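Side-chain contacts in cyclopenase asqI (Emericella nidulans, PDB 5YY3), which catalyses the zinc-dependent ring contraction of 4'-methoxycyclopenin to 4'-methoxyviridicatin in aspoquinolone biosynthesis, releasing methyl isocyanate: residues D165-G169 and H170-S174; I495-E498 and D499-N502; G619-S622 and I623-I627. All blocks are in the same frame, centred on the assembly; numbering follows the deposited sequence.

Interaction 1 of 3, residues D165-G169 and H170-S174; sequences DTLHG and HALLS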
# COMPACT_ATOMS: atom_id res chain seq x y z
N ASP A 165 -10.29 4.92 -1.75
CA ASP A 165 -10.56 6.11 -0.98
C ASP A 165 -11.06 5.76 0.43
O ASP A 165 -10.89 6.53 1.34
CB ASP A 165 -11.58 7.01 -1.69
CG ASP A 165 -11.11 7.48 -3.07
OD1 ASP A 165 -9.88 7.54 -3.31
OD2 ASP A 165 -11.98 7.83 -3.92
N THR A 166 -11.67 4.59 0.60
CA THR A 166 -12.33 4.26 1.86
C THR A 166 -11.56 3.22 2.69
O THR A 166 -11.98 2.86 3.79
CB THR A 166 -13.77 3.74 1.65
OG1 THR A 166 -13.76 2.44 1.05
CG2 THR A 166 -14.56 4.69 0.76
N LEU A 167 -10.43 2.76 2.15
CA LEU A 167 -9.61 1.74 2.78
C LEU A 167 -8.38 2.31 3.51
O LEU A 167 -7.25 1.89 3.27
CB LEU A 167 -9.16 0.74 1.71
CG LEU A 167 -10.28 -0.16 1.18
CD1 LEU A 167 -9.83 -0.94 -0.03
CD2 LEU A 167 -10.79 -1.11 2.28
N HIS A 168 -8.60 3.27 4.41
CA HIS A 168 -7.52 3.90 5.15
C HIS A 168 -7.67 3.58 6.63
O HIS A 168 -8.65 2.95 7.03
CB HIS A 168 -7.50 5.42 4.92
CG HIS A 168 -7.27 5.80 3.48
ND1 HIS A 168 -6.06 5.65 2.85
CD2 HIS A 168 -8.12 6.30 2.54
CE1 HIS A 168 -6.15 6.05 1.59
NE2 HIS A 168 -7.40 6.44 1.38
N GLY A 169 -6.71 4.01 7.44
CA GLY A 169 -6.77 3.78 8.87
C GLY A 169 -6.97 2.32 9.25
O GLY A 169 -6.22 1.44 8.82
N HIS A 170 -8.00 2.07 10.06
CA HIS A 170 -8.33 0.73 10.48
C HIS A 170 -9.60 0.22 9.78
O HIS A 170 -10.36 -0.56 10.36
CB HIS A 170 -8.50 0.67 12.00
CG HIS A 170 -7.23 0.82 12.78
ND1 HIS A 170 -6.77 2.04 13.25
CD2 HIS A 170 -6.32 -0.10 13.18
CE1 HIS A 170 -5.64 1.86 13.90
NE2 HIS A 170 -5.34 0.57 13.87
N ALA A 171 -9.83 0.66 8.54
CA ALA A 171 -11.02 0.24 7.81
C ALA A 171 -11.05 -1.28 7.59
O ALA A 171 -12.12 -1.88 7.54
CB ALA A 171 -11.12 0.96 6.48
N LEU A 172 -9.88 -1.90 7.45
CA LEU A 172 -9.85 -3.33 7.20
C LEU A 172 -10.46 -4.13 8.35
O LEU A 172 -10.97 -5.24 8.13
CB LEU A 172 -8.41 -3.79 6.93
CG LEU A 172 -7.83 -3.45 5.54
CD1 LEU A 172 -6.41 -3.99 5.38
CD2 LEU A 172 -8.74 -3.97 4.41
N LEU A 173 -10.43 -3.57 9.55
CA LEU A 173 -10.93 -4.24 10.76
C LEU A 173 -12.45 -4.20 10.88
O LEU A 173 -13.04 -4.72 11.83
CB LEU A 173 -10.33 -3.61 12.01
CG LEU A 173 -8.81 -3.78 12.09
CD1 LEU A 173 -8.28 -3.18 13.40
CD2 LEU A 173 -8.48 -5.27 11.97
N SER A 174 -13.08 -3.55 9.92
CA SER A 174 -14.53 -3.47 9.84
C SER A 174 -15.22 -4.84 10.03
O SER A 174 -16.28 -4.90 10.66
CB SER A 174 -14.89 -2.81 8.49
OG SER A 174 -16.00 -3.41 7.87
O HOH W 1 -7.23 -0.65 7.14
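Ala-171 directs its methyl group back at the chain that precedes it, where it packs against two backbone carbonyl oxygens: CB of Ala-171 lies 3.2 Å from His-168 O and 3.4 Å from Thr-166 O. The same residue supplies the bond that closes the bend, Ala-171 N donating to His-168 O over 3.0 Å with an N-H...O angle of 154°. Gly-169 stands at the first corner of this bend with a positive phi of 54°, a backbone conformation that glycine readily adopts. His-168 to Ala-171 thus form a type II' beta turn, and its last residue is also the first of the 3-10 segment 171-173, so the chain passes from turn to helical winding without a break. This part of the hemocyanin-type copper-containing domain leads into helix 174-177, away from the zinc-binding histidines. The carbonyl of Gly-169 is tied to the new winding by a water, which donates to Gly-169 O and accepts from Leu-172 N, 2.9 Å from each. His-170 turns its ring away from the preceding segment, although CB still touches the backbone of Gly-169, 3.6 Å from Gly-169 C. With CG opposite the carbonyl carbon (chi1 -71°), the imidazole reaches helix 210-231, packing on Tyr-225 and Ser-229, and its NE2 is hydrogen-bonded to the carbonyl O of Pro-235. Beside the turn, Leu-167 and Leu-172 cross at about a right angle and meet through single methyls, CD2 of Leu-167 lying 4.1 Å from CD2 of Leu-172. Both leucines continue into the subunit interface, where Leu-167 packs on Leu-167 of the second subunit and Leu-172 on Ala-164 of that subunit.

Interaction 2 of 3, residues I495-E498 and D499-N502; sequences IAAE and DLMN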
# COMPACT_ATOMS: atom_id res chain seq x y z
N ILE A 495 -3.93 -16.01 26.53
CA ILE A 495 -2.98 -15.92 25.42
C ILE A 495 -2.61 -14.47 25.15
O ILE A 495 -3.31 -13.54 25.55
CB ILE A 495 -3.53 -16.55 24.12
CG1 ILE A 495 -4.71 -15.72 23.57
CG2 ILE A 495 -3.86 -18.05 24.33
CD1 ILE A 495 -5.30 -16.27 22.27
N ALA A 496 -1.49 -14.29 24.46
CA ALA A 496 -0.99 -12.98 24.12
C ALA A 496 -0.16 -13.09 22.85
O ALA A 496 0.59 -14.05 22.68
CB ALA A 496 -0.18 -12.41 25.25
N ALA A 497 -0.34 -12.13 21.94
CA ALA A 497 0.57 -11.97 20.82
C ALA A 497 1.98 -11.89 21.38
O ALA A 497 2.23 -11.16 22.34
CB ALA A 497 0.22 -10.70 20.00
N GLU A 498 2.91 -12.65 20.80
CA GLU A 498 4.27 -12.72 21.35
C GLU A 498 4.92 -11.34 21.56
O GLU A 498 5.67 -11.15 22.51
CB GLU A 498 5.15 -13.57 20.44
CG GLU A 498 6.50 -13.95 21.09
CD GLU A 498 7.30 -14.98 20.28
OE1 GLU A 498 6.72 -16.00 19.86
OE2 GLU A 498 8.51 -14.76 20.05
N ASP A 499 4.63 -10.37 20.69
CA ASP A 499 5.21 -9.03 20.83
C ASP A 499 4.67 -8.27 22.03
O ASP A 499 5.38 -7.47 22.64
CB ASP A 499 4.97 -8.20 19.56
CG ASP A 499 5.77 -8.70 18.37
OD1 ASP A 499 6.90 -9.17 18.59
OD2 ASP A 499 5.26 -8.63 17.22
N LEU A 500 3.40 -8.51 22.37
CA LEU A 500 2.76 -7.77 23.46
C LEU A 500 2.88 -8.48 24.81
O LEU A 500 2.41 -7.97 25.82
CB LEU A 500 1.28 -7.55 23.14
CG LEU A 500 0.91 -6.94 21.79
CD1 LEU A 500 -0.59 -6.81 21.65
CD2 LEU A 500 1.58 -5.59 21.64
N MET A 501 3.51 -9.65 24.81
CA MET A 501 3.52 -10.56 25.95
C MET A 501 3.93 -9.97 27.30
O MET A 501 3.46 -10.43 28.34
CB MET A 501 4.42 -11.75 25.57
CG MET A 501 4.94 -12.60 26.67
SD MET A 501 6.15 -13.75 26.01
CE MET A 501 6.96 -12.70 24.86
N ASN A 502 4.79 -8.94 27.32
CA ASN A 502 5.20 -8.36 28.60
C ASN A 502 4.30 -7.23 29.13
O ASN A 502 4.63 -6.58 30.12
CB ASN A 502 6.63 -7.83 28.51
CG ASN A 502 7.64 -8.94 28.49
OD1 ASN A 502 7.43 -10.01 29.07
ND2 ASN A 502 8.75 -8.69 27.81
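Glu-498 and Met-501 both set CG opposite their own backbone N (chi1 -167° and 161°), which lays the two side chains side by side and pointing the same way. The methionine then bends at chi3 (39°), carrying its terminal methyl back over the glutamate: CE of Met-501 lies 4.0 Å from CG of Glu-498 and also approaches the carbonyl O of Glu-498. The aliphatic part of the glutamate does the touching, while its carboxylate extends beyond the methyl. Closer to the backbone, CB of Met-501 rests 3.4 Å from Glu-498 O, and the methyl of Ala-496 faces the start of the same residue, its CB 4.2 Å from CA of Met-501. Alongside, CB of Ala-497 meets the branch point of Leu-500, 4.2 Å from CG. Two backbone bonds tighten the bend beneath these side chains. Leu-500 N donates to Ala-497 O over 2.9 Å, a bent bond that comes from above the carbonyl plane; Met-501 N makes a straighter but weak bond to Glu-498 O at 3.5 Å. The apolar groups look in different directions: Leu-500 packs on Thr-227 and Leu-230 of helix 210-231 and on Phe-246 of the third subunit, whereas Met-501 packs on Val-574 of strand 571-580. Farther along, the carbonyl O of Met-501 accepts from the indole NE1 of Trp-507. This tight turn opens the loop that joins strands 487-497 and 508-517 into an antiparallel beta-hairpin of the hemocyanin Ig-like domain.

Interaction 3 of 3, residues G619-S622 and I623-I627; sequences GKAS and IRTII
Ser-622 and Thr-625 face one another across the first turn of helix 623-626 as a capping box, each side-chain oxygen turned to the backbone N of the other residue. Ser-622 is the N-cap. OG of Ser-622 sits between the backbone N and the carbonyl carbon (chi1 62°), a position from which it accepts a weak bond from Thr-625 N at 3.3 Å. The return bond is shorter and nearly linear: Ser-622 N donates to Thr-625 OG1 over 2.8 Å, with an N-H...O angle of 178°. OG of Ser-622 and OG1 of Thr-625 stay 3.8 Å apart, since each is turned to the other residue's backbone N. Thr-625 directs its side chain at the incoming loop, and its methyl CG2 comes 3.7 Å from Lys-620 O. The helix proper starts with Ser-622 O, which accepts from Ile-626 N at 3.2 Å and weakly from Thr-625 N. Ile-623 and Ile-626 both pack on Leu-613, joining helix 623-626 to helix 611-614. Ala-621 also packs on Leu-613, while Asp-616 OD2 accepts a hydrogen bond from Ala-621 N. Arg-624 leads away from the loop, but its CB closes on the serine hydroxyl. Ile-626 lies against the carbonyl of the N-cap residue as well as bonding to it through N: CG1 of Ile-626 is 3.6 Å from Ser-622 O.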
# COMPACT_ATOMS: atom_id res chain seq x y z
N GLY A 619 16.41 -5.97 37.34
CA GLY A 619 16.05 -5.49 36.02
C GLY A 619 15.89 -6.58 34.97
O GLY A 619 15.55 -6.30 33.82
N LYS A 620 16.13 -7.84 35.36
CA LYS A 620 16.03 -8.96 34.41
C LYS A 620 14.62 -9.50 34.30
O LYS A 620 14.23 -10.03 33.26
CB LYS A 620 16.97 -10.11 34.81
CG LYS A 620 18.44 -9.72 35.01
CD LYS A 620 19.32 -10.96 35.18
CE LYS A 620 20.51 -10.68 36.09
NZ LYS A 620 21.41 -11.86 36.30
N ALA A 621 13.84 -9.36 35.38
CA ALA A 621 12.52 -9.99 35.45
C ALA A 621 11.51 -9.34 34.51
O ALA A 621 11.43 -8.11 34.39
CB ALA A 621 12.01 -9.97 36.87
N SER A 622 10.75 -10.19 33.84
CA SER A 622 9.61 -9.77 33.05
C SER A 622 8.52 -10.83 33.19
O SER A 622 8.73 -11.84 33.88
CB SER A 622 9.99 -9.56 31.59
OG SER A 622 10.43 -10.78 31.01
N ILE A 623 7.37 -10.60 32.58
CA ILE A 623 6.33 -11.61 32.55
C ILE A 623 6.89 -12.85 31.87
O ILE A 623 6.64 -13.99 32.30
CB ILE A 623 5.06 -11.09 31.82
CG1 ILE A 623 4.38 -10.01 32.68
CG2 ILE A 623 4.08 -12.22 31.54
CD1 ILE A 623 3.13 -9.41 32.05
N ARG A 624 7.69 -12.63 30.83
CA ARG A 624 8.25 -13.74 30.07
C ARG A 624 9.17 -14.62 30.90
O ARG A 624 9.10 -15.84 30.78
CB ARG A 624 9.02 -13.22 28.86
CG ARG A 624 9.50 -14.36 27.98
CD ARG A 624 10.74 -13.95 27.20
NE ARG A 624 10.59 -12.65 26.58
CZ ARG A 624 10.27 -12.47 25.30
NH1 ARG A 624 10.03 -13.52 24.51
NH2 ARG A 624 10.16 -11.24 24.81
N THR A 625 10.01 -14.02 31.75
CA THR A 625 10.94 -14.82 32.55
C THR A 625 10.18 -15.65 33.59
O THR A 625 10.47 -16.83 33.78
CB THR A 625 12.01 -13.97 33.26
OG1 THR A 625 11.38 -12.92 34.01
CG2 THR A 625 12.98 -13.36 32.26
N ILE A 626 9.20 -15.03 34.23
CA ILE A 626 8.44 -15.68 35.29
C ILE A 626 7.64 -16.85 34.76
O ILE A 626 7.63 -17.92 35.35
CB ILE A 626 7.50 -14.68 35.99
CG1 ILE A 626 8.31 -13.75 36.90
CG2 ILE A 626 6.41 -15.40 36.79
CD1 ILE A 626 7.51 -12.58 37.43
N ILE A 627 7.00 -16.67 33.62
CA ILE A 627 6.13 -17.71 33.13
C ILE A 627 6.94 -18.77 32.38
O ILE A 627 6.38 -19.76 31.90
CB ILE A 627 5.01 -17.13 32.24
CG1 ILE A 627 5.55 -16.63 30.89
CG2 ILE A 627 4.26 -16.02 32.98
CD1 ILE A 627 4.47 -16.28 29.92

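Interaction 1 is a surface turn in the copper-containing domain, bonded through backbone and water and continued by leucine packing onto the second subunit. Interactions 2 and 3 share the Ig-like domain, and both reach the third subunit. Interaction 2 is largely buried and mostly apolar at a strand end; interaction 3 is partly buried and built on reciprocal backbone N-H to hydroxyl-oxygen bonds, one short and one weak. These two touch, with centres 13 Å apart: Asn-502 OD1 accepts from Arg-624 N at the start of the helix, and Met-501 packs on Arg-624. Interaction 1 stands apart, its nearest atoms about 12 Å from interaction 2, yet helix 210-231 receives side chains from both.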